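PDB 4F0L: amidohydrolase from Brucella melitensis biovar Abortus, which probably catalyses a metal-dependent hydrolytic deamination and binds an iron(III) ion. Local coordinates for residues R112-M117 against T123-F128; G160-P165 against I378-P383; G72-A77 against S330-G335; A68-M73 against F128-H133. One frame throughout, in Å; residues are numbered along the deposited sequence.

Contact 1 of 4, residues R112-M117 against T123-F128; sequences RLYVDM and TRVGEF
Tyr-114 and Val-125 bury the most surface where the segment 112-117 of a helix crosses the strand segment 123-128. The two short axes come within 9.5 Å and run at 133° to each other. CG1 of Val-125 sits over one face of the Tyr-114 ring, 4.0 Å from its centroid and close enough to the ring normal for a CH-pi contact. It is offset toward the rim, where CE1 of Tyr-114 is 3.7 Å from it. The other methyl, CG2, is turned to Met-117. The SD of Met-117 lies 3.9 Å from CG2 of Val-125. The methionine chain is extended beyond CG (chi2 -178°), which carries sulfur and CE across the valine. One valine therefore packs against two helix residues a turn apart.

Beyond the valine the tyrosine ends in a polar group. Its OH gives a 2.7 Å hydrogen bond to OE1 of Glu-127. The oxygen is at the edge of the ring, near its plane, but the hydroxyl meets the carboxylate from above, 55° out of its plane. A bend at chi2 in Glu-127 brings the carboxylate there. The group is buried and has further partners. OE1 also bonds Ser-66 OG, and OE2 accepts a hydrogen bond from the backbone N of Ala-68. Three bonds thus fix the carboxylate beside the metal ligand His-67. Helix 103-119 leads into strand 122-129, which runs parallel to strand 56-66. This is the helix-on-strand packing of a beta-alpha-beta crossover in a TIM barrel.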
loop_
_atom_site.group_PDB
_atom_site.type_symbol
_atom_site.label_atom_id
_atom_site.label_comp_id
_atom_site.label_asym_id
_atom_site.label_seq_id
_atom_site.Cartn_x
_atom_site.Cartn_y
_atom_site.Cartn_z
ATOM N N ARG B 112 6.288 -19.038 -9.655
ATOM C CA ARG B 112 6.475 -18.341 -8.388
ATOM C C ARG B 112 5.508 -17.166 -8.259
ATOM O O ARG B 112 5.033 -16.866 -7.164
ATOM C CB ARG B 112 7.921 -17.877 -8.227
ATOM C CG ARG B 112 8.252 -17.279 -6.880
ATOM C CD ARG B 112 8.075 -18.314 -5.761
ATOM N NE ARG B 112 8.205 -17.771 -4.404
ATOM C CZ ARG B 112 7.236 -17.122 -3.735
ATOM N NH1 ARG B 112 6.042 -16.918 -4.257
ATOM N NH2 ARG B 112 7.478 -16.669 -2.523
ATOM N N LEU B 113 5.216 -16.517 -9.371
ATOM C CA LEU B 113 4.167 -15.493 -9.413
ATOM C C LEU B 113 2.782 -16.013 -9.052
ATOM O O LEU B 113 2.052 -15.404 -8.240
ATOM C CB LEU B 113 4.093 -14.893 -10.795
ATOM C CG LEU B 113 2.889 -13.980 -11.017
ATOM C CD1 LEU B 113 2.890 -12.815 -10.039
ATOM C CD2 LEU B 113 2.775 -13.519 -12.491
ATOM N N TYR B 114 2.425 -17.147 -9.638
ATOM C CA TYR B 114 1.093 -17.691 -9.389
ATOM C C TYR B 114 0.985 -18.183 -7.946
ATOM O O TYR B 114 -0.080 -18.081 -7.336
ATOM C CB TYR B 114 0.707 -18.770 -10.433
ATOM C CG TYR B 114 0.655 -18.261 -11.884
ATOM C CD1 TYR B 114 0.416 -16.915 -12.181
ATOM C CD2 TYR B 114 0.835 -19.124 -12.950
ATOM C CE1 TYR B 114 0.392 -16.456 -13.488
ATOM C CE2 TYR B 114 0.788 -18.680 -14.238
ATOM C CZ TYR B 114 0.572 -17.348 -14.510
ATOM O OH TYR B 114 0.539 -16.878 -15.807
ATOM N N VAL B 115 2.084 -18.687 -7.374
ATOM C CA VAL B 115 2.093 -19.002 -5.953
ATOM C C VAL B 115 1.842 -17.739 -5.097
ATOM O O VAL B 115 1.037 -17.738 -4.153
ATOM C CB VAL B 115 3.394 -19.701 -5.543
ATOM C CG1 VAL B 115 3.632 -19.578 -4.027
ATOM C CG2 VAL B 115 3.398 -21.161 -6.020
ATOM N N ASP B 116 2.557 -16.671 -5.413
ATOM C CA ASP B 116 2.372 -15.389 -4.730
ATOM C C ASP B 116 0.885 -14.907 -4.859
ATOM O O ASP B 116 0.243 -14.499 -3.880
ATOM C CB ASP B 116 3.347 -14.391 -5.372
ATOM C CG ASP B 116 3.945 -13.433 -4.396
ATOM O OD1 ASP B 116 3.157 -12.979 -3.532
ATOM O OD2 ASP B 116 5.174 -13.081 -4.536
ATOM N N MET B 117 0.333 -14.971 -6.069
ATOM C CA MET B 117 -1.087 -14.595 -6.279
ATOM C C MET B 117 -2.015 -15.466 -5.438
ATOM O O MET B 117 -2.892 -14.957 -4.782
ATOM C CB MET B 117 -1.479 -14.740 -7.748
ATOM C CG MET B 117 -0.876 -13.658 -8.660
ATOM S SD MET B 117 -1.432 -13.889 -10.356
ATOM C CE MET B 117 -0.849 -12.387 -11.156
ATOM N N THR B 123 -7.589 -16.531 -7.176
ATOM C CA THR B 123 -7.836 -17.932 -7.546
ATOM C C THR B 123 -7.815 -18.222 -9.051
ATOM O O THR B 123 -7.881 -19.391 -9.477
ATOM C CB THR B 123 -9.172 -18.401 -6.978
ATOM O OG1 THR B 123 -10.220 -17.463 -7.308
ATOM C CG2 THR B 123 -9.064 -18.526 -5.439
ATOM N N ARG B 124 -7.708 -17.169 -9.859
ATOM C CA ARG B 124 -7.625 -17.290 -11.326
ATOM C C ARG B 124 -6.782 -16.166 -11.830
ATOM O O ARG B 124 -6.806 -15.080 -11.249
ATOM C CB ARG B 124 -9.009 -17.245 -12.020
ATOM C CG ARG B 124 -8.965 -17.308 -13.536
ATOM C CD ARG B 124 -10.357 -17.414 -14.147
ATOM N NE ARG B 124 -10.968 -18.704 -13.845
ATOM C CZ ARG B 124 -10.963 -19.767 -14.646
ATOM N NH1 ARG B 124 -10.361 -19.737 -15.835
ATOM N NH2 ARG B 124 -11.574 -20.883 -14.252
ATOM N N VAL B 125 -6.046 -16.421 -12.901
ATOM C CA VAL B 125 -5.272 -15.379 -13.504
ATOM C C VAL B 125 -5.630 -15.228 -14.959
ATOM O O VAL B 125 -5.872 -16.209 -15.663
ATOM C CB VAL B 125 -3.736 -15.583 -13.322
ATOM C CG1 VAL B 125 -3.254 -16.884 -13.970
ATOM C CG2 VAL B 125 -2.989 -14.344 -13.871
ATOM N N GLY B 126 -5.676 -13.973 -15.386
ATOM C CA GLY B 126 -5.817 -13.607 -16.796
ATOM C C GLY B 126 -4.484 -13.222 -17.337
ATOM O O GLY B 126 -4.015 -12.118 -17.105
ATOM N N GLU B 127 -3.808 -14.178 -17.954
ATOM C CA GLU B 127 -2.450 -13.993 -18.432
ATOM C C GLU B 127 -2.451 -13.400 -19.843
ATOM O O GLU B 127 -2.764 -14.064 -20.812
ATOM C CB GLU B 127 -1.678 -15.306 -18.425
ATOM C CG GLU B 127 -0.201 -15.161 -18.760
ATOM C CD GLU B 127 0.578 -14.265 -17.797
ATOM O OE1 GLU B 127 0.285 -14.264 -16.572
ATOM O OE2 GLU B 127 1.498 -13.564 -18.275
ATOM N N PHE B 128 -2.093 -12.135 -19.898
ATOM C CA PHE B 128 -2.120 -11.314 -21.097
ATOM C C PHE B 128 -0.715 -11.507 -21.660
ATOM O O PHE B 128 0.244 -10.782 -21.302
ATOM C CB PHE B 128 -2.407 -9.865 -20.653
ATOM C CG PHE B 128 -2.691 -8.887 -21.763
ATOM C CD1 PHE B 128 -1.654 -8.317 -22.489
ATOM C CD2 PHE B 128 -3.963 -8.444 -21.991
ATOM C CE1 PHE B 128 -1.909 -7.346 -23.471
ATOM C CE2 PHE B 128 -4.229 -7.485 -22.955
ATOM C CZ PHE B 128 -3.198 -6.930 -23.698
#

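Contact 2 of 4, residues G160-P165 against I378-P383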
loop_
_atom_site.group_PDB
_atom_site.type_symbol
_atom_site.label_atom_id
_atom_site.label_comp_id
_atom_site.label_asym_id
_atom_site.label_seq_id
_atom_site.Cartn_x
_atom_site.Cartn_y
_atom_site.Cartn_z
ATOM N N GLY B 160 -6.201 -21.129 -11.421
ATOM C CA GLY B 160 -7.146 -21.111 -12.559
ATOM C C GLY B 160 -6.552 -20.230 -13.637
ATOM O O GLY B 160 -5.862 -19.284 -13.320
ATOM N N LEU B 161 -6.789 -20.552 -14.901
ATOM C CA LEU B 161 -6.160 -19.815 -16.016
ATOM C C LEU B 161 -7.176 -19.413 -17.086
ATOM O O LEU B 161 -7.844 -20.256 -17.679
ATOM C CB LEU B 161 -5.069 -20.684 -16.665
ATOM C CG LEU B 161 -4.313 -20.087 -17.873
ATOM C CD1 LEU B 161 -3.618 -18.771 -17.527
ATOM C CD2 LEU B 161 -3.295 -21.118 -18.391
ATOM N N THR B 162 -7.287 -18.121 -17.305
ATOM C CA THR B 162 -7.801 -17.598 -18.532
ATOM C C THR B 162 -6.624 -17.070 -19.323
ATOM O O THR B 162 -6.046 -16.027 -19.006
ATOM C CB THR B 162 -8.853 -16.510 -18.284
ATOM O OG1 THR B 162 -9.966 -17.091 -17.601
ATOM C CG2 THR B 162 -9.295 -15.887 -19.579
ATOM N N LEU B 163 -6.265 -17.788 -20.364
ATOM C CA LEU B 163 -5.083 -17.480 -21.146
ATOM C C LEU B 163 -5.481 -16.603 -22.311
ATOM O O LEU B 163 -6.424 -16.920 -23.038
ATOM C CB LEU B 163 -4.424 -18.762 -21.642
ATOM C CG LEU B 163 -3.196 -18.670 -22.542
ATOM C CD1 LEU B 163 -1.999 -18.125 -21.756
ATOM C CD2 LEU B 163 -2.918 -20.066 -23.092
ATOM N N LEU B 164 -4.771 -15.482 -22.463
ATOM C CA LEU B 164 -5.127 -14.454 -23.437
ATOM C C LEU B 164 -3.885 -14.122 -24.306
ATOM O O LEU B 164 -3.177 -13.135 -24.062
ATOM C CB LEU B 164 -5.619 -13.211 -22.690
ATOM C CG LEU B 164 -6.844 -13.419 -21.780
ATOM C CD1 LEU B 164 -6.983 -12.233 -20.826
ATOM C CD2 LEU B 164 -8.144 -13.662 -22.545
ATOM N N PRO B 165 -3.568 -14.992 -25.259
ATOM C CA PRO B 165 -2.408 -14.723 -26.113
ATOM C C PRO B 165 -2.604 -13.407 -26.843
ATOM O O PRO B 165 -3.690 -13.150 -27.375
ATOM C CB PRO B 165 -2.425 -15.902 -27.099
ATOM C CG PRO B 165 -3.124 -16.998 -26.353
ATOM C CD PRO B 165 -4.220 -16.254 -25.643
ATOM N N ILE B 378 -16.427 -12.059 -14.835
ATOM C CA ILE B 378 -16.984 -11.797 -16.166
ATOM C C ILE B 378 -15.852 -11.615 -17.203
ATOM O O ILE B 378 -15.868 -12.250 -18.245
ATOM C CB ILE B 378 -17.961 -10.586 -16.162
ATOM C CG1 ILE B 378 -19.235 -10.892 -15.323
ATOM C CG2 ILE B 378 -18.283 -10.144 -17.599
ATOM C CD1 ILE B 378 -20.030 -9.650 -14.894
ATOM N N ALA B 379 -14.854 -10.777 -16.889
ATOM C CA ALA B 379 -13.688 -10.587 -17.786
ATOM C C ALA B 379 -12.937 -11.881 -18.044
ATOM O O ALA B 379 -12.261 -12.024 -19.084
ATOM C CB ALA B 379 -12.708 -9.549 -17.208
ATOM N N MET B 380 -12.987 -12.803 -17.081
ATOM C CA MET B 380 -12.247 -14.067 -17.212
ATOM C C MET B 380 -13.068 -15.118 -18.004
ATOM O O MET B 380 -12.582 -16.222 -18.230
ATOM C CB MET B 380 -11.887 -14.648 -15.849
ATOM C CG MET B 380 -10.900 -13.834 -15.024
ATOM S SD MET B 380 -9.272 -13.649 -15.714
ATOM C CE MET B 380 -9.550 -12.377 -16.956
ATOM N N GLY B 381 -14.290 -14.781 -18.408
ATOM C CA GLY B 381 -15.156 -15.726 -19.105
ATOM C C GLY B 381 -15.791 -16.757 -18.189
ATOM O O GLY B 381 -16.157 -17.840 -18.636
ATOM N N ARG B 382 -15.932 -16.423 -16.905
ATOM C CA ARG B 382 -16.416 -17.357 -15.905
ATOM C C ARG B 382 -17.543 -16.694 -15.077
ATOM O O ARG B 382 -17.436 -16.583 -13.853
ATOM C CB ARG B 382 -15.279 -17.739 -14.968
ATOM C CG ARG B 382 -14.110 -18.514 -15.598
ATOM C CD ARG B 382 -14.494 -19.938 -15.990
ATOM N NE ARG B 382 -15.015 -20.650 -14.829
ATOM C CZ ARG B 382 -15.309 -21.951 -14.785
ATOM N NH1 ARG B 382 -15.107 -22.741 -15.835
ATOM N NH2 ARG B 382 -15.793 -22.472 -13.661
ATOM N N PRO B 383 -18.608 -16.232 -15.742
ATOM C CA PRO B 383 -19.660 -15.523 -15.019
ATOM C C PRO B 383 -20.416 -16.418 -14.053
ATOM O O PRO B 383 -21.013 -15.907 -13.111
ATOM C CB PRO B 383 -20.579 -15.009 -16.127
ATOM C CG PRO B 383 -20.344 -15.958 -17.278
ATOM C CD PRO B 383 -18.864 -16.242 -17.196
#
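Thr-162, in the strand segment 160-165, faces Met-380, which follows the end of helix 364-379. Their CA atoms are 5.8 Å apart. The helix finishes in a Schellman motif. Gly-381 takes positive phi (77°), and its N bonds back to Ile-378 O at 3.0 Å. The chain turns there, and the carbonyl of Met-380 meets the threonine.

OG1 of Thr-162 donates a hydrogen bond to Met-380 O, 2.8 Å long. It arrives in the carbonyl plane, on a lone pair, with a C=O...donor angle of 127°. OG1 also bonds NH1 of Arg-124, so the buried hydroxyl has two polar partners.

The strand belongs to the TIM barrel. Leu-163 and Pro-165 pack outward on helix 189-203, whereas Thr-162 points to the interior side. Met-380 packs there too, on Ala-62 and Leu-64 of strand 56-66. The side chain of Met-380 is about 12 Å from the bound iron(III) ion.

The methionine is bent at chi2 (-64°), which brings SD to 3.9 Å from CB of Thr-162. CG2 of Thr-162 is 3.6 Å from Met-380 O.

Contact 3 of 4, residues G72-A77 against S330-G335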
loop_
_atom_site.group_PDB
_atom_site.type_symbol
_atom_site.label_atom_id
_atom_site.label_comp_id
_atom_site.label_asym_id
_atom_site.label_seq_id
_atom_site.Cartn_x
_atom_site.Cartn_y
_atom_site.Cartn_z
ATOM N N GLY B 72 9.634 -11.035 -12.574
ATOM C CA GLY B 72 11.083 -11.124 -12.404
ATOM C C GLY B 72 11.764 -9.770 -12.212
ATOM O O GLY B 72 12.806 -9.692 -11.584
ATOM N N MET B 73 11.168 -8.701 -12.721
ATOM C CA MET B 73 11.777 -7.377 -12.614
ATOM C C MET B 73 11.210 -6.554 -11.469
ATOM O O MET B 73 11.633 -5.406 -11.271
ATOM C CB MET B 73 11.660 -6.603 -13.941
ATOM C CG MET B 73 10.311 -5.930 -14.167
ATOM S SD MET B 73 10.090 -5.342 -15.870
ATOM C CE MET B 73 10.323 -3.575 -15.606
ATOM N N ALA B 74 10.305 -7.131 -10.685
ATOM C CA ALA B 74 9.656 -6.393 -9.599
ATOM C C ALA B 74 10.709 -5.850 -8.621
ATOM O O ALA B 74 11.565 -6.595 -8.141
ATOM C CB ALA B 74 8.651 -7.281 -8.880
ATOM N N GLY B 75 10.648 -4.542 -8.345
ATOM C CA GLY B 75 11.565 -3.910 -7.409
ATOM C C GLY B 75 12.878 -3.464 -8.029
ATOM O O GLY B 75 13.648 -2.786 -7.377
ATOM N N LEU B 76 13.109 -3.814 -9.291
ATOM C CA LEU B 76 14.305 -3.480 -10.001
ATOM C C LEU B 76 14.166 -2.240 -10.904
ATOM O O LEU B 76 15.162 -1.779 -11.390
ATOM C CB LEU B 76 14.810 -4.702 -10.808
ATOM C CG LEU B 76 15.044 -6.027 -10.010
ATOM C CD1 LEU B 76 15.576 -7.154 -10.898
ATOM C CD2 LEU B 76 16.003 -5.880 -8.837
ATOM N N ALA B 77 12.961 -1.690 -11.101
ATOM C CA ALA B 77 12.778 -0.520 -11.984
ATOM C C ALA B 77 12.597 0.809 -11.220
ATOM O O ALA B 77 11.959 1.737 -11.737
ATOM C CB ALA B 77 11.597 -0.745 -12.931
ATOM N N SER B 330 2.017 -5.422 -13.976
ATOM C CA SER B 330 3.489 -5.485 -13.983
ATOM C C SER B 330 3.970 -6.450 -12.942
ATOM O O SER B 330 5.152 -6.868 -12.935
ATOM C CB SER B 330 4.141 -4.105 -13.715
ATOM O OG SER B 330 3.927 -3.684 -12.367
ATOM N N ASN B 331 3.060 -6.811 -12.037
ATOM C CA ASN B 331 3.391 -7.789 -10.976
ATOM C C ASN B 331 4.495 -7.292 -10.047
ATOM O O ASN B 331 5.229 -8.094 -9.399
ATOM C CB ASN B 331 3.689 -9.159 -11.586
ATOM C CG ASN B 331 2.426 -9.783 -12.236
ATOM O OD1 ASN B 331 1.388 -9.795 -11.630
ATOM N ND2 ASN B 331 2.533 -10.301 -13.450
ATOM N N VAL B 332 4.597 -5.964 -9.919
ATOM C CA VAL B 332 5.594 -5.348 -9.000
ATOM C C VAL B 332 5.271 -5.657 -7.532
ATOM O O VAL B 332 6.194 -5.863 -6.684
ATOM C CB VAL B 332 5.739 -3.821 -9.222
ATOM C CG1 VAL B 332 4.409 -3.041 -8.981
ATOM C CG2 VAL B 332 6.848 -3.251 -8.344
ATOM N N LEU B 333 3.987 -5.722 -7.214
ATOM C CA LEU B 333 3.550 -5.958 -5.813
ATOM C C LEU B 333 2.180 -6.632 -5.846
ATOM O O LEU B 333 1.260 -6.114 -6.487
ATOM C CB LEU B 333 3.474 -4.631 -4.990
ATOM C CG LEU B 333 3.089 -4.754 -3.466
ATOM C CD1 LEU B 333 3.924 -5.780 -2.787
ATOM C CD2 LEU B 333 3.309 -3.487 -2.669
ATOM N N ILE B 334 2.068 -7.777 -5.186
ATOM C CA ILE B 334 0.913 -8.675 -5.317
ATOM C C ILE B 334 0.025 -8.590 -4.050
ATOM O O ILE B 334 0.479 -8.920 -2.993
ATOM C CB ILE B 334 1.347 -10.162 -5.498
ATOM C CG1 ILE B 334 2.369 -10.340 -6.632
ATOM C CG2 ILE B 334 0.105 -11.043 -5.723
ATOM C CD1 ILE B 334 1.958 -9.738 -7.981
ATOM N N GLY B 335 -1.215 -8.112 -4.180
ATOM C CA GLY B 335 -2.126 -8.053 -3.047
ATOM C C GLY B 335 -3.510 -7.530 -3.375
ATOM O O GLY B 335 -3.658 -6.565 -4.119
#
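Ala-74 and Gly-75 meet Val-332 where two loops of the TIM barrel touch. One loop follows strand 56-66 and the other follows strand 323-326. The first makes a type II beta turn from Met-73 to Leu-76, closed by a bond from Leu-76 N to Met-73 O. Ala-74 and Gly-75 are its two central residues. Gly-75 takes the positive phi (86°) usual for glycine at the third position of a type II turn.

The side chain of Val-332 can be followed outward. CB lies 3.6 Å from OG of Ser-330 in its own loop. CG1, set between the backbone N and the carbonyl carbon (chi1 61°), stays on that side, 3.5 Å from the same OG. CG2 branches the other way and reaches the turn. It lies 4.0 Å from Gly-75 N and makes a looser apolar contact with CB of Ala-74, at 4.4 Å.

The backbones also come close. The CA atoms of Ala-74 and Val-332 are only 4.2 Å apart. Ser-330 OG also takes a weak bond from Val-332 N and has a firmer partner in Thr-303 OG1. Asn-331 sends its amide away from the turn, where ND2 bonds Ser-66 OG, close to the metal ligand His-67. On the subunit interface, Arg-420 of the second subunit packs on Ala-74, and Ala-77 O accepts a bond from Arg-354 of that subunit. The methyl of Ala-74 rests against two successive carbonyls, with CB 3.6 Å from both Asn-331 O and Val-332 O.

Contact 4 of 4, residues A68-M73 against F128-H133; sequences AFQYGM and FHYLHH
The rings of Phe-69 and Tyr-130 meet as an offset edge-to-face pair. The edge of Phe-69 is turned to the face of Tyr-130, with centroids 5.6 Å apart and planes at 84°. CZ of Phe-69 lies 3.8 Å from CE1 of Tyr-130. The tyrosine OH sits at the phenylalanine edge, near its plane, 3.6 Å from CZ of Phe-69. CG of Gln-70 lies over one face of the Phe-69 ring, toward its rim. Another ring edge-to-face with Tyr-130 is that of Phe-185.

The Gln-70 chain is extended beyond CG (chi2 178°) and crosses the tyrosine at about a right angle. It brings NE2 of Gln-70 to 2.9 Å from Tyr-130 OH. The amide and ring planes are 69° apart. CD2 of Leu-131 adds an apolar contact, 4.0 Å from CD2 of Phe-69, and approaches that ring obliquely. Leu-131 is the centre of an inverse gamma turn just past the end of strand 122-129.

The side chain of Tyr-130 is about 6 Å from the iron, and that of Gln-70 about 5 Å from the ligand Asp-329. The loop of Phe-69 follows the ligands His-65 and His-67, the HxH motif of amidohydrolases. The contact thus belongs to the surroundings of the metal site at the C-terminal end of the barrel strands.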
loop_
_atom_site.group_PDB
_atom_site.type_symbol
_atom_site.label_atom_id
_atom_site.label_comp_id
_atom_site.label_asym_id
_atom_site.label_seq_id
_atom_site.Cartn_x
_atom_site.Cartn_y
_atom_site.Cartn_z
ATOM N N ALA B 68 3.369 -12.303 -16.761
ATOM C CA ALA B 68 4.064 -13.105 -15.756
ATOM C C ALA B 68 5.558 -12.788 -15.697
ATOM O O ALA B 68 6.114 -12.684 -14.616
ATOM C CB ALA B 68 3.849 -14.593 -15.976
ATOM N N PHE B 69 6.201 -12.592 -16.845
ATOM C CA PHE B 69 7.657 -12.382 -16.863
ATOM C C PHE B 69 8.105 -11.137 -16.116
ATOM O O PHE B 69 9.210 -11.100 -15.617
ATOM C CB PHE B 69 8.219 -12.389 -18.301
ATOM C CG PHE B 69 7.903 -11.151 -19.099
ATOM C CD1 PHE B 69 8.749 -10.065 -19.073
ATOM C CD2 PHE B 69 6.755 -11.085 -19.893
ATOM C CE1 PHE B 69 8.455 -8.924 -19.821
ATOM C CE2 PHE B 69 6.456 -9.959 -20.638
ATOM C CZ PHE B 69 7.309 -8.871 -20.597
ATOM N N GLN B 70 7.229 -10.134 -16.034
ATOM C CA GLN B 70 7.556 -8.889 -15.380
ATOM C C GLN B 70 7.720 -9.061 -13.877
ATOM O O GLN B 70 8.362 -8.218 -13.224
ATOM C CB GLN B 70 6.537 -7.781 -15.733
ATOM C CG GLN B 70 6.603 -7.407 -17.220
ATOM C CD GLN B 70 5.603 -6.352 -17.635
ATOM O OE1 GLN B 70 4.983 -5.719 -16.812
ATOM N NE2 GLN B 70 5.496 -6.108 -18.933
ATOM N N TYR B 71 7.154 -10.132 -13.318
ATOM C CA TYR B 71 7.369 -10.448 -11.898
ATOM C C TYR B 71 8.864 -10.549 -11.604
ATOM O O TYR B 71 9.306 -10.249 -10.507
ATOM C CB TYR B 71 6.715 -11.770 -11.559
ATOM C CG TYR B 71 6.798 -12.272 -10.117
ATOM C CD1 TYR B 71 6.068 -11.671 -9.088
ATOM C CD2 TYR B 71 7.543 -13.418 -9.815
ATOM C CE1 TYR B 71 6.127 -12.154 -7.784
ATOM C CE2 TYR B 71 7.592 -13.927 -8.537
ATOM C CZ TYR B 71 6.890 -13.282 -7.508
ATOM O OH TYR B 71 6.945 -13.817 -6.241
ATOM N N GLY B 72 9.634 -11.035 -12.574
ATOM C CA GLY B 72 11.083 -11.124 -12.404
ATOM C C GLY B 72 11.764 -9.770 -12.212
ATOM O O GLY B 72 12.806 -9.692 -11.584
ATOM N N MET B 73 11.168 -8.701 -12.721
ATOM C CA MET B 73 11.777 -7.377 -12.614
ATOM C C MET B 73 11.210 -6.554 -11.469
ATOM O O MET B 73 11.633 -5.406 -11.271
ATOM C CB MET B 73 11.660 -6.603 -13.941
ATOM C CG MET B 73 10.311 -5.930 -14.167
ATOM S SD MET B 73 10.090 -5.342 -15.870
ATOM C CE MET B 73 10.323 -3.575 -15.606
ATOM N N PHE B 128 -2.093 -12.135 -19.898
ATOM C CA PHE B 128 -2.120 -11.314 -21.097
ATOM C C PHE B 128 -0.715 -11.507 -21.660
ATOM O O PHE B 128 0.244 -10.782 -21.302
ATOM C CB PHE B 128 -2.407 -9.865 -20.653
ATOM C CG PHE B 128 -2.691 -8.887 -21.763
ATOM C CD1 PHE B 128 -1.654 -8.317 -22.489
ATOM C CD2 PHE B 128 -3.963 -8.444 -21.991
ATOM C CE1 PHE B 128 -1.909 -7.346 -23.471
ATOM C CE2 PHE B 128 -4.229 -7.485 -22.955
ATOM C CZ PHE B 128 -3.198 -6.930 -23.698
ATOM N N HIS B 129 -0.617 -12.500 -22.539
ATOM C CA HIS B 129 0.632 -13.157 -22.838
ATOM C C HIS B 129 1.214 -12.753 -24.175
ATOM O O HIS B 129 0.677 -13.145 -25.235
ATOM C CB HIS B 129 0.376 -14.664 -22.858
ATOM C CG HIS B 129 1.570 -15.461 -23.261
ATOM N ND1 HIS B 129 2.719 -15.407 -22.579
ATOM C CD2 HIS B 129 1.778 -16.336 -24.329
ATOM C CE1 HIS B 129 3.617 -16.228 -23.156
ATOM N NE2 HIS B 129 3.043 -16.793 -24.231
ATOM N N TYR B 130 2.293 -11.988 -24.157
ATOM C CA TYR B 130 2.887 -11.536 -25.423
ATOM C C TYR B 130 4.327 -11.965 -25.683
ATOM O O TYR B 130 4.898 -11.591 -26.694
ATOM C CB TYR B 130 2.744 -10.014 -25.612
ATOM C CG TYR B 130 3.336 -9.106 -24.568
ATOM C CD1 TYR B 130 4.686 -8.770 -24.581
ATOM C CD2 TYR B 130 2.528 -8.489 -23.626
ATOM C CE1 TYR B 130 5.220 -7.894 -23.644
ATOM C CE2 TYR B 130 3.053 -7.600 -22.695
ATOM C CZ TYR B 130 4.387 -7.304 -22.710
ATOM O OH TYR B 130 4.897 -6.424 -21.784
ATOM N N LEU B 131 4.907 -12.740 -24.780
ATOM C CA LEU B 131 6.266 -13.168 -24.926
ATOM C C LEU B 131 6.236 -14.513 -25.646
ATOM O O LEU B 131 6.167 -15.580 -25.011
ATOM C CB LEU B 131 6.913 -13.272 -23.561
ATOM C CG LEU B 131 8.366 -13.696 -23.524
ATOM C CD1 LEU B 131 9.242 -12.813 -24.398
ATOM C CD2 LEU B 131 8.821 -13.718 -22.056
ATOM N N HIS B 132 6.255 -14.458 -26.983
ATOM C CA HIS B 132 5.957 -15.637 -27.799
ATOM C C HIS B 132 7.149 -16.385 -28.320
ATOM O O HIS B 132 7.237 -17.592 -28.154
ATOM C CB HIS B 132 5.103 -15.254 -29.003
ATOM C CG HIS B 132 3.751 -14.703 -28.650
ATOM N ND1 HIS B 132 2.873 -15.377 -27.874
ATOM C CD2 HIS B 132 3.107 -13.520 -29.043
ATOM C CE1 HIS B 132 1.733 -14.655 -27.771
ATOM N NE2 HIS B 132 1.886 -13.513 -28.467
ATOM N N HIS B 133 8.041 -15.687 -29.022
ATOM C CA HIS B 133 9.021 -16.345 -29.869
ATOM C C HIS B 133 10.386 -16.396 -29.240
ATOM O O HIS B 133 10.600 -15.880 -28.144
ATOM C CB HIS B 133 9.029 -15.643 -31.222
ATOM C CG HIS B 133 7.655 -15.571 -31.856
ATOM N ND1 HIS B 133 6.891 -16.665 -32.049
ATOM C CD2 HIS B 133 6.937 -14.491 -32.364
ATOM C CE1 HIS B 133 5.734 -16.287 -32.632
ATOM N NE2 HIS B 133 5.771 -14.963 -32.825
#

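All four contacts are buried. Contacts 1 and 2 lie nearer the centre of the chain than contacts 3 and 4. Contacts 1, 2 and 4 draw on the neighbouring strands 122-129 and 160-167, and backbone bonds join contact 1 to contact 2 and contact 2 to contact 4. Contacts 3 and 4 share Gly-72 and Met-73 in the loop after strand 56-66. Their chemistry differs: contacts 1 and 2 each contain one clear hydrogen bond, contact 3 is a close backbone approach with few side-chain atoms, and contact 4 is mainly aromatic. Contacts 1, 3 and 4 also reach the second subunit, but contact 2 does not.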